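Local coordinates for protein acetolactate synthase isozyme 1 large subunit (Escherichia coli, PDB 6LPI) that belongs to the thiamine-diphosphate-dependent enzyme family as the large subunit of an acetohydroxy-acid synthase, and binds FAD, thiamine diphosphate and a magnesium ion, at residues I208-P214 / L337-R343; L273-L279 / Q296-A301; R142-P148 / V174-F179. All blocks are in the same frame, centred on the assembly; numbering follows the deposited sequence.

Overall arrangement
Contacts 1 and 2 lie in the central domain, around its six-stranded parallel sheet, with centres about 16 Å apart. They touch directly: K212 N is 2.8 Å from D277 OD2, a probable hydrogen bond, and the R213 side chain reaches E275 O. Along the chain, both segments of contact 2 fall between the two of contact 1. Contact 3 lies beside a separate parallel sheet, that of the N-terminal thiamine diphosphate-binding domain, in the chain just after two of its strands; its centre is about 58 Å from that of contact 1 and about 55 Å from that of contact 2, on the other side of the chain's centre from contact 2. In contact 2, the F297 side chain is about 9 Å from the bound FAD.

Contact 1: residues I208-P214 / L337-R343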
loop_
_atom_site.group_PDB
_atom_site.type_symbol
_atom_site.label_atom_id
_atom_site.label_comp_id
_atom_site.label_asym_id
_atom_site.label_seq_id
_atom_site.Cartn_x
_atom_site.Cartn_y
_atom_site.Cartn_z
ATOM N N ILE B 208 -27.113 -6.860 9.535
ATOM C CA ILE B 208 -26.278 -6.934 10.730
ATOM C C ILE B 208 -27.141 -7.185 11.957
ATOM O O ILE B 208 -26.792 -7.978 12.841
ATOM C CB ILE B 208 -25.448 -5.646 10.890
ATOM C CG1 ILE B 208 -24.296 -5.594 9.886
ATOM C CG2 ILE B 208 -24.931 -5.492 12.319
ATOM C CD1 ILE B 208 -23.766 -4.198 9.659
ATOM N N ASN B 209 -28.297 -6.543 12.012
ATOM C CA ASN B 209 -29.132 -6.715 13.182
ATOM C C ASN B 209 -29.730 -8.114 13.240
ATOM O O ASN B 209 -29.927 -8.656 14.332
ATOM C CB ASN B 209 -30.223 -5.636 13.167
ATOM C CG ASN B 209 -29.686 -4.256 13.516
ATOM O OD1 ASN B 209 -28.553 -4.115 13.985
ATOM N ND2 ASN B 209 -30.475 -3.230 13.245
ATOM N N ALA B 210 -29.923 -8.753 12.093
ATOM C CA ALA B 210 -30.561 -10.059 12.047
ATOM C C ALA B 210 -29.581 -11.217 11.979
ATOM O O ALA B 210 -30.017 -12.368 11.925
ATOM C CB ALA B 210 -31.512 -10.127 10.849
ATOM N N ALA B 211 -28.280 -10.955 12.017
ATOM C CA ALA B 211 -27.291 -12.002 11.802
ATOM C C ALA B 211 -27.000 -12.751 13.099
ATOM O O ALA B 211 -26.890 -12.140 14.166
ATOM C CB ALA B 211 -26.012 -11.400 11.239
ATOM N N LYS B 212 -26.926 -14.092 13.015
ATOM C CA LYS B 212 -26.608 -14.872 14.214
ATOM C C LYS B 212 -25.125 -14.777 14.568
ATOM O O LYS B 212 -24.778 -14.663 15.750
ATOM C CB LYS B 212 -26.965 -16.361 14.035
ATOM C CG LYS B 212 -28.298 -16.716 13.330
ATOM C CD LYS B 212 -28.485 -18.267 13.054
ATOM C CE LYS B 212 -28.058 -18.732 11.608
ATOM N NZ LYS B 212 -28.413 -20.173 11.222
ATOM N N ARG B 213 -24.234 -14.761 13.576
ATOM C CA ARG B 213 -22.788 -14.889 13.810
ATOM C C ARG B 213 -21.999 -13.969 12.881
ATOM O O ARG B 213 -21.275 -14.427 11.986
ATOM C CB ARG B 213 -22.331 -16.345 13.650
ATOM C CG ARG B 213 -23.115 -17.363 14.461
ATOM C CD ARG B 213 -22.453 -18.738 14.451
ATOM N NE ARG B 213 -22.482 -19.361 13.128
ATOM C CZ ARG B 213 -23.515 -20.037 12.635
ATOM N NH1 ARG B 213 -24.615 -20.188 13.360
ATOM N NH2 ARG B 213 -23.446 -20.554 11.410
ATOM N N PRO B 214 -22.085 -12.664 13.084
ATOM C CA PRO B 214 -21.346 -11.754 12.210
ATOM C C PRO B 214 -19.905 -11.572 12.658
ATOM O O PRO B 214 -19.556 -11.691 13.835
ATOM C CB PRO B 214 -22.121 -10.438 12.358
ATOM C CG PRO B 214 -22.561 -10.469 13.793
ATOM C CD PRO B 214 -22.812 -11.936 14.136
ATOM N N LEU B 337 -28.315 3.158 13.132
ATOM C CA LEU B 337 -29.326 2.202 12.715
ATOM C C LEU B 337 -28.998 0.774 13.125
ATOM O O LEU B 337 -29.822 -0.121 12.903
ATOM C CB LEU B 337 -29.540 2.290 11.201
ATOM C CG LEU B 337 -30.307 3.565 10.837
ATOM C CD1 LEU B 337 -29.395 4.718 10.399
ATOM C CD2 LEU B 337 -31.329 3.261 9.787
ATOM N N VAL B 338 -27.821 0.542 13.698
ATOM C CA VAL B 338 -27.390 -0.791 14.109
ATOM C C VAL B 338 -27.788 -0.986 15.565
ATOM O O VAL B 338 -27.391 -0.200 16.425
ATOM C CB VAL B 338 -25.874 -0.962 13.949
ATOM C CG1 VAL B 338 -25.406 -2.220 14.692
ATOM C CG2 VAL B 338 -25.449 -0.929 12.482
ATOM N N GLU B 339 -28.574 -2.019 15.851
ATOM C CA GLU B 339 -28.927 -2.276 17.242
ATOM C C GLU B 339 -27.713 -2.755 18.040
ATOM O O GLU B 339 -26.717 -3.235 17.493
ATOM C CB GLU B 339 -30.051 -3.303 17.334
ATOM C CG GLU B 339 -31.357 -2.845 16.704
ATOM C CD GLU B 339 -32.117 -3.978 16.032
ATOM O OE1 GLU B 339 -31.649 -5.136 16.093
ATOM O OE2 GLU B 339 -33.187 -3.710 15.441
ATOM N N ALA B 340 -27.797 -2.568 19.358
ATOM C CA ALA B 340 -26.752 -2.950 20.312
ATOM C C ALA B 340 -27.133 -4.254 21.013
ATOM O O ALA B 340 -27.890 -4.240 21.986
ATOM C CB ALA B 340 -26.522 -1.824 21.314
ATOM N N GLN B 341 -26.634 -5.393 20.500
ATOM C CA GLN B 341 -26.865 -6.785 20.895
ATOM C C GLN B 341 -25.680 -7.368 21.663
ATOM O O GLN B 341 -24.523 -7.186 21.262
ATOM C CB GLN B 341 -27.121 -7.670 19.678
ATOM C CG GLN B 341 -28.010 -7.075 18.620
ATOM C CD GLN B 341 -28.357 -8.086 17.541
ATOM O OE1 GLN B 341 -28.451 -9.285 17.809
ATOM N NE2 GLN B 341 -28.544 -7.608 16.314
ATOM N N PRO B 342 -25.935 -8.091 22.739
ATOM C CA PRO B 342 -24.837 -8.706 23.491
ATOM C C PRO B 342 -24.125 -9.822 22.709
ATOM O O PRO B 342 -22.974 -10.146 23.003
ATOM C CB PRO B 342 -25.544 -9.291 24.715
ATOM C CG PRO B 342 -26.736 -8.418 24.907
ATOM C CD PRO B 342 -27.178 -8.021 23.526
ATOM N N ARG B 343 -24.828 -10.413 21.746
ATOM C CA ARG B 343 -24.356 -11.570 20.978
ATOM C C ARG B 343 -23.690 -12.602 21.884
ATOM O O ARG B 343 -22.582 -13.074 21.599
ATOM C CB ARG B 343 -23.456 -11.300 19.768
ATOM C CG ARG B 343 -23.669 -9.937 19.137
ATOM C CD ARG B 343 -24.272 -10.080 17.754
ATOM N NE ARG B 343 -24.425 -8.793 17.080
ATOM C CZ ARG B 343 -25.102 -8.627 15.948
ATOM N NH1 ARG B 343 -25.683 -9.668 15.380
ATOM N NH2 ARG B 343 -25.206 -7.426 15.392
#
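R343 brings two nitrogens to one carbonyl: NH2 is 3.1 Å and NH1 3.2 Å from I208 O, and both are hydrogen bonds. The oxygen lies in the guanidinium plane, but the two donors meet it differently, NH1 almost in line with the C=O bond and NH2 from above the carbonyl plane. A211 O lies beyond NH1, near the guanidinium plane, at too poor an angle to count as a hydrogen bond. The faces are occupied as well. P214 CG packs over one, 3.6 Å from NH1, while the amide nitrogen of Q341 from the same loop lies over the opposite one. The remaining nitrogen, NE, is bonded to A236 O, so the rotation of the group is fixed from two directions.

Q341 serves the next carbonyl. Its chain runs straight beyond CG (chi2 -172°), which carries NE2 to 2.6 Å from N209 O, in a hydrogen bond tilted a little from the N209 carbonyl plane and from the Q341 amide plane.

N209 works in the other direction, using its side chain to hold the backbone of 337-343. OD1 accepts from E339 N at 2.8 Å, and ND2 donates to L337 O at 3.2 Å, with that donor in the carbonyl plane. Above this amide the E339 carboxylate lies stacked, the two planes only 10° apart, and OE1 comes to 3.3 Å from N209 CB. Beside the polar network, the CG2 branch of I208 meets V338 CG1 at 4.1 Å, a modest apolar touch.

Carbonyls near the C-terminal end of helix 198-210 are thus served by side chains of the loop that leads into helix 344-354. The helix immediately precedes strand 214-218, an inner strand of the parallel sheet whose order, 3-2-1-4-5-6, is that of a Rossmann-type domain.

Contact 2: residues L273-L279 / Q296-A301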
loop_
_atom_site.group_PDB
_atom_site.type_symbol
_atom_site.label_atom_id
_atom_site.label_comp_id
_atom_site.label_asym_id
_atom_site.label_seq_id
_atom_site.Cartn_x
_atom_site.Cartn_y
_atom_site.Cartn_z
ATOM N N LEU B 273 -13.983 -17.752 11.366
ATOM C CA LEU B 273 -14.597 -17.099 10.211
ATOM C C LEU B 273 -15.486 -18.053 9.424
ATOM O O LEU B 273 -16.528 -17.643 8.894
ATOM C CB LEU B 273 -13.517 -16.500 9.318
ATOM C CG LEU B 273 -13.023 -15.134 9.809
ATOM C CD1 LEU B 273 -11.578 -14.890 9.462
ATOM C CD2 LEU B 273 -13.849 -14.045 9.194
ATOM N N GLN B 274 -15.119 -19.335 9.383
ATOM C CA GLN B 274 -15.899 -20.346 8.682
ATOM C C GLN B 274 -17.244 -20.610 9.343
ATOM O O GLN B 274 -18.116 -21.223 8.719
ATOM C CB GLN B 274 -15.071 -21.632 8.587
ATOM C CG GLN B 274 -13.862 -21.482 7.697
ATOM C CD GLN B 274 -14.245 -21.556 6.235
ATOM O OE1 GLN B 274 -14.213 -20.560 5.507
ATOM N NE2 GLN B 274 -14.554 -22.758 5.784
ATOM N N GLU B 275 -17.412 -20.187 10.590
ATOM C CA GLU B 275 -18.682 -20.233 11.298
ATOM C C GLU B 275 -19.547 -19.001 11.043
ATOM O O GLU B 275 -20.727 -19.005 11.406
ATOM C CB GLU B 275 -18.446 -20.358 12.814
ATOM C CG GLU B 275 -17.523 -21.471 13.271
ATOM C CD GLU B 275 -18.150 -22.842 13.210
ATOM O OE1 GLU B 275 -17.408 -23.838 13.375
ATOM O OE2 GLU B 275 -19.386 -22.931 13.072
ATOM N N ALA B 276 -19.001 -17.949 10.443
ATOM C CA ALA B 276 -19.780 -16.733 10.245
ATOM C C ALA B 276 -20.931 -16.929 9.255
ATOM O O ALA B 276 -20.791 -17.625 8.243
ATOM C CB ALA B 276 -18.875 -15.612 9.748
ATOM N N ASP B 277 -22.087 -16.322 9.567
ATOM C CA ASP B 277 -23.204 -16.245 8.629
ATOM C C ASP B 277 -23.324 -14.893 7.935
ATOM O O ASP B 277 -24.115 -14.769 6.999
ATOM C CB ASP B 277 -24.537 -16.595 9.323
ATOM C CG ASP B 277 -24.981 -15.561 10.376
ATOM O OD1 ASP B 277 -24.209 -14.642 10.710
ATOM O OD2 ASP B 277 -26.134 -15.683 10.871
ATOM N N LEU B 278 -22.561 -13.889 8.356
ATOM C CA LEU B 278 -22.481 -12.617 7.650
ATOM C C LEU B 278 -21.154 -11.954 7.974
ATOM O O LEU B 278 -20.778 -11.881 9.147
ATOM C CB LEU B 278 -23.614 -11.676 8.066
ATOM C CG LEU B 278 -23.436 -10.227 7.633
ATOM C CD1 LEU B 278 -24.005 -10.032 6.226
ATOM C CD2 LEU B 278 -24.098 -9.326 8.655
ATOM N N LEU B 279 -20.426 -11.505 6.964
ATOM C CA LEU B 279 -19.210 -10.749 7.225
ATOM C C LEU B 279 -19.350 -9.353 6.641
ATOM O O LEU B 279 -19.867 -9.177 5.530
ATOM C CB LEU B 279 -17.910 -11.442 6.786
ATOM C CG LEU B 279 -17.489 -12.206 5.575
ATOM C CD1 LEU B 279 -17.104 -11.224 4.558
ATOM C CD2 LEU B 279 -16.289 -13.025 5.955
ATOM N N GLN B 296 -13.863 -21.346 -0.872
ATOM C CA GLN B 296 -13.979 -22.041 0.404
ATOM C C GLN B 296 -13.889 -21.083 1.579
ATOM O O GLN B 296 -13.760 -21.526 2.720
ATOM C CB GLN B 296 -12.898 -23.115 0.548
ATOM C CG GLN B 296 -12.723 -23.982 -0.664
ATOM C CD GLN B 296 -13.863 -24.954 -0.838
ATOM O OE1 GLN B 296 -14.868 -24.869 -0.140
ATOM N NE2 GLN B 296 -13.702 -25.905 -1.751
ATOM N N PHE B 297 -14.022 -19.789 1.344
ATOM C CA PHE B 297 -13.820 -18.806 2.395
ATOM C C PHE B 297 -15.185 -18.296 2.819
ATOM O O PHE B 297 -15.829 -17.540 2.086
ATOM C CB PHE B 297 -12.944 -17.641 1.944
ATOM C CG PHE B 297 -12.802 -16.591 2.997
ATOM C CD1 PHE B 297 -12.064 -16.853 4.149
ATOM C CD2 PHE B 297 -13.422 -15.364 2.871
ATOM C CE1 PHE B 297 -11.942 -15.895 5.144
ATOM C CE2 PHE B 297 -13.322 -14.407 3.883
ATOM C CZ PHE B 297 -12.575 -14.673 5.009
ATOM N N CYS B 298 -15.597 -18.681 4.007
ATOM C CA CYS B 298 -16.900 -18.315 4.536
ATOM C C CYS B 298 -18.006 -18.608 3.539
ATOM O O CYS B 298 -18.711 -17.682 3.124
ATOM C CB CYS B 298 -16.919 -16.830 4.903
ATOM S SG CYS B 298 -15.481 -16.306 5.902
ATOM N N PRO B 299 -18.277 -19.881 3.229
ATOM C CA PRO B 299 -19.309 -20.151 2.218
ATOM C C PRO B 299 -20.690 -19.768 2.705
ATOM O O PRO B 299 -21.462 -19.165 1.950
ATOM C CB PRO B 299 -19.192 -21.665 1.975
ATOM C CG PRO B 299 -17.860 -22.061 2.564
ATOM C CD PRO B 299 -17.609 -21.118 3.688
ATOM N N ASN B 300 -21.011 -20.051 3.965
ATOM C CA ASN B 300 -22.349 -19.804 4.479
ATOM C C ASN B 300 -22.555 -18.374 4.941
ATOM O O ASN B 300 -23.499 -18.104 5.693
ATOM C CB ASN B 300 -22.658 -20.769 5.614
ATOM C CG ASN B 300 -22.932 -22.131 5.103
ATOM O OD1 ASN B 300 -23.362 -22.279 3.956
ATOM N ND2 ASN B 300 -22.672 -23.150 5.921
ATOM N N ALA B 301 -21.768 -17.432 4.448
ATOM C CA ALA B 301 -21.829 -16.065 4.929
ATOM C C ALA B 301 -22.330 -15.167 3.815
ATOM O O ALA B 301 -21.833 -15.228 2.679
ATOM C CB ALA B 301 -20.454 -15.571 5.408
#
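This is a loop-to-loop contact at the N-terminal ends of two adjacent parallel strands, 278-282 and 302-307, in the Rossmann-type central domain. The two strands are joined by a crossover connection that includes helix 288-291, and each is entered through a type I turn, L273 to A276 on one side and C298 to A301 on the other. The closest pair of CA atoms, D277 CA and A301 CA at 4.0 Å, lies just before the strands pair: D277 and L279 both form backbone hydrogen bonds with K302.

There the chains meet through CA-H...O contacts in both directions. A301 CA approaches D277 O at 3.3 Å, and D277 CA approaches N300 O at 3.5 Å. The methyl of A301 faces A276 O, 3.5 Å from CB. The carboxylate of D277 is turned from this seam and binds the backbone nitrogens of K212 and R213, tying the turn to the neighbouring loop of contact 1.

Deeper in, the thiol of C298 lies over the centre of the F297 ring. L273 CB is 3.9 Å from this SG, and L279 CD2 also packs against it. The same methyl touches the ring obliquely, 3.9 Å from F297 CE2. L279 presents it there with CG lodged between its own backbone N and carbonyl carbon (chi1 43°). The F297 side chain is about 9 Å from the bound FAD, and K317 NZ bonds to the carbonyl of F297.

The polar link is made by Q274, whose chain folds at chi2 (-78°) and turns its amide toward the other loop. NE2 makes a weak bond to Q296 O, whereas OE1 accepts from C298 N at 2.8 Å with an N-H...O angle of 166°, the donor tilted from the carbonyl plane.

Contact 3: residues R142-P148 / V174-F179; sequences RHIEELP and VQTAVF
I144 lies over one face of the F179 ring, with CG1 3.9 Å from the ring centroid and 17° off its normal, a CH-pi contact. CG1 stands opposite the backbone N (chi1 -176°), and this sends the chain across the gap. Its terminal CD1 ends among the ring, A177 CB at 3.7 Å and V174 O at 3.5 Å. The ring edge has different neighbours. P148 CG lies in the ring plane, 3.8 Å from F179 CE1, and E145 OE1 comes near that plane at 3.6 Å from F179 CD1, with the carboxylate turned 74° against the ring. No hydrogen bond crosses between the segments, so shape and apolar contact carry the pairing.

V174 extends the apolar patch on the other flank of I144. Its CG1 reaches I144 CB at 3.8 Å, its CG2 rests near R142 O, and L147 CD2 stands 4.3 Å from V174 CG1.

The next shell consists of backbone bonds. L147 N bonds to I144 O at 2.9 Å, and E146 N to H143 O, two successive turn bonds that lead up to helix 147-159. F179 pairs with F13 in the short antiparallel sheet of strands 12-14 and 178-180, which anchors the backbone that carries the ring. R142, at the margin, reaches with NH1 to the backbone of another protein chain.

Both segments follow neighbouring strands of the N-terminal domain's parallel sheet, 137-140 at its edge and 166-171 beside it. Helix 15-25 completes the surroundings, with I19 against L147 and F18 against P148.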
loop_
_atom_site.group_PDB
_atom_site.type_symbol
_atom_site.label_atom_id
_atom_site.label_comp_id
_atom_site.label_asym_id
_atom_site.label_seq_id
_atom_site.Cartn_x
_atom_site.Cartn_y
_atom_site.Cartn_z
ATOM N N ARG B 142 5.155 18.224 -21.609
ATOM C CA ARG B 142 5.864 18.460 -22.859
ATOM C C ARG B 142 6.116 19.961 -23.069
ATOM O O ARG B 142 7.071 20.310 -23.768
ATOM C CB ARG B 142 5.084 17.922 -24.083
ATOM C CG ARG B 142 4.238 16.593 -24.006
ATOM C CD ARG B 142 3.864 15.803 -25.277
ATOM N NE ARG B 142 3.672 14.366 -25.255
ATOM C CZ ARG B 142 4.457 13.440 -25.786
ATOM N NH1 ARG B 142 4.030 12.166 -25.757
ATOM N NH2 ARG B 142 5.697 13.703 -26.167
ATOM N N HIS B 143 5.256 20.851 -22.536
ATOM C CA HIS B 143 5.514 22.291 -22.477
ATOM C C HIS B 143 5.119 22.825 -21.101
ATOM O O HIS B 143 4.272 22.258 -20.401
ATOM C CB HIS B 143 4.775 23.107 -23.568
ATOM C CG HIS B 143 5.331 24.499 -23.759
ATOM N ND1 HIS B 143 6.676 24.785 -23.635
ATOM C CD2 HIS B 143 4.726 25.678 -24.061
ATOM C CE1 HIS B 143 6.875 26.074 -23.855
ATOM N NE2 HIS B 143 5.709 26.638 -24.119
ATOM N N ILE B 144 5.752 23.943 -20.735
ATOM C CA ILE B 144 5.671 24.461 -19.373
ATOM C C ILE B 144 4.261 24.948 -19.049
ATOM O O ILE B 144 3.850 24.929 -17.888
ATOM C CB ILE B 144 6.734 25.564 -19.167
ATOM C CG1 ILE B 144 6.767 26.078 -17.724
ATOM C CG2 ILE B 144 6.512 26.740 -20.105
ATOM C CD1 ILE B 144 7.940 27.016 -17.472
ATOM N N GLU B 145 3.495 25.386 -20.053
ATOM C CA GLU B 145 2.133 25.858 -19.810
ATOM C C GLU B 145 1.251 24.790 -19.163
ATOM O O GLU B 145 0.230 25.133 -18.550
ATOM C CB GLU B 145 1.489 26.326 -21.116
ATOM C CG GLU B 145 2.323 27.282 -21.970
ATOM C CD GLU B 145 2.336 28.717 -21.447
ATOM O OE1 GLU B 145 2.153 28.920 -20.227
ATOM O OE2 GLU B 145 2.514 29.646 -22.271
ATOM N N GLU B 146 1.604 23.505 -19.292
ATOM C CA GLU B 146 0.831 22.456 -18.627
ATOM C C GLU B 146 1.215 22.248 -17.169
ATOM O O GLU B 146 0.502 21.536 -16.463
ATOM C CB GLU B 146 0.948 21.125 -19.373
ATOM C CG GLU B 146 0.561 21.211 -20.848
ATOM C CD GLU B 146 0.829 19.929 -21.625
ATOM O OE1 GLU B 146 0.133 19.687 -22.641
ATOM O OE2 GLU B 146 1.728 19.160 -21.214
ATOM N N LEU B 147 2.297 22.854 -16.700
ATOM C CA LEU B 147 2.828 22.499 -15.390
ATOM C C LEU B 147 1.878 22.808 -14.226
ATOM O O LEU B 147 1.860 22.028 -13.259
ATOM C CB LEU B 147 4.179 23.174 -15.216
ATOM C CG LEU B 147 5.064 22.506 -14.190
ATOM C CD1 LEU B 147 4.924 21.005 -14.302
ATOM C CD2 LEU B 147 6.457 22.884 -14.516
ATOM N N PRO B 148 1.126 23.931 -14.202
ATOM C CA PRO B 148 0.142 24.123 -13.123
ATOM C C PRO B 148 -0.878 22.994 -13.068
ATOM O O PRO B 148 -0.923 22.270 -12.067
ATOM C CB PRO B 148 -0.482 25.471 -13.480
ATOM C CG PRO B 148 0.607 26.189 -14.148
ATOM C CD PRO B 148 1.292 25.159 -14.998
ATOM N N VAL B 174 11.753 22.184 -19.968
ATOM C CA VAL B 174 10.571 22.766 -19.350
ATOM C C VAL B 174 10.906 23.394 -18.004
ATOM O O VAL B 174 10.382 24.458 -17.662
ATOM C CB VAL B 174 9.464 21.716 -19.229
ATOM C CG1 VAL B 174 8.344 22.247 -18.340
ATOM C CG2 VAL B 174 8.948 21.427 -20.608
ATOM N N GLN B 175 11.791 22.760 -17.236
ATOM C CA GLN B 175 12.203 23.313 -15.949
ATOM C C GLN B 175 12.914 24.659 -16.078
ATOM O O GLN B 175 12.786 25.503 -15.184
ATOM C CB GLN B 175 13.111 22.328 -15.227
ATOM C CG GLN B 175 12.549 20.939 -15.185
ATOM C CD GLN B 175 13.521 19.956 -14.608
ATOM O OE1 GLN B 175 14.354 20.313 -13.769
ATOM N NE2 GLN B 175 13.430 18.705 -15.047
ATOM N N THR B 176 13.660 24.889 -17.168
ATOM C CA THR B 176 14.445 26.116 -17.275
ATOM C C THR B 176 13.780 27.172 -18.137
ATOM O O THR B 176 14.297 28.290 -18.232
ATOM C CB THR B 176 15.829 25.831 -17.880
ATOM O OG1 THR B 176 15.680 25.085 -19.087
ATOM C CG2 THR B 176 16.682 25.013 -16.891
ATOM N N ALA B 177 12.634 26.852 -18.729
ATOM C CA ALA B 177 11.759 27.831 -19.346
ATOM C C ALA B 177 11.225 28.811 -18.296
ATOM O O ALA B 177 11.346 28.601 -17.089
ATOM C CB ALA B 177 10.614 27.119 -20.066
ATOM N N VAL B 178 10.646 29.905 -18.775
ATOM C CA VAL B 178 9.987 30.881 -17.919
ATOM C C VAL B 178 8.560 31.098 -18.437
ATOM O O VAL B 178 8.282 30.967 -19.634
ATOM C CB VAL B 178 10.809 32.191 -17.838
ATOM C CG1 VAL B 178 11.257 32.652 -19.209
ATOM C CG2 VAL B 178 10.055 33.290 -17.107
ATOM N N PHE B 179 7.628 31.363 -17.525
ATOM C CA PHE B 179 6.250 31.617 -17.929
ATOM C C PHE B 179 5.595 32.432 -16.833
ATOM O O PHE B 179 6.203 32.711 -15.804
ATOM C CB PHE B 179 5.509 30.305 -18.260
ATOM C CG PHE B 179 5.016 29.519 -17.057
ATOM C CD1 PHE B 179 3.724 29.009 -17.038
ATOM C CD2 PHE B 179 5.869 29.200 -16.005
ATOM C CE1 PHE B 179 3.278 28.237 -15.964
ATOM C CE2 PHE B 179 5.430 28.435 -14.931
ATOM C CZ PHE B 179 4.140 27.956 -14.904
#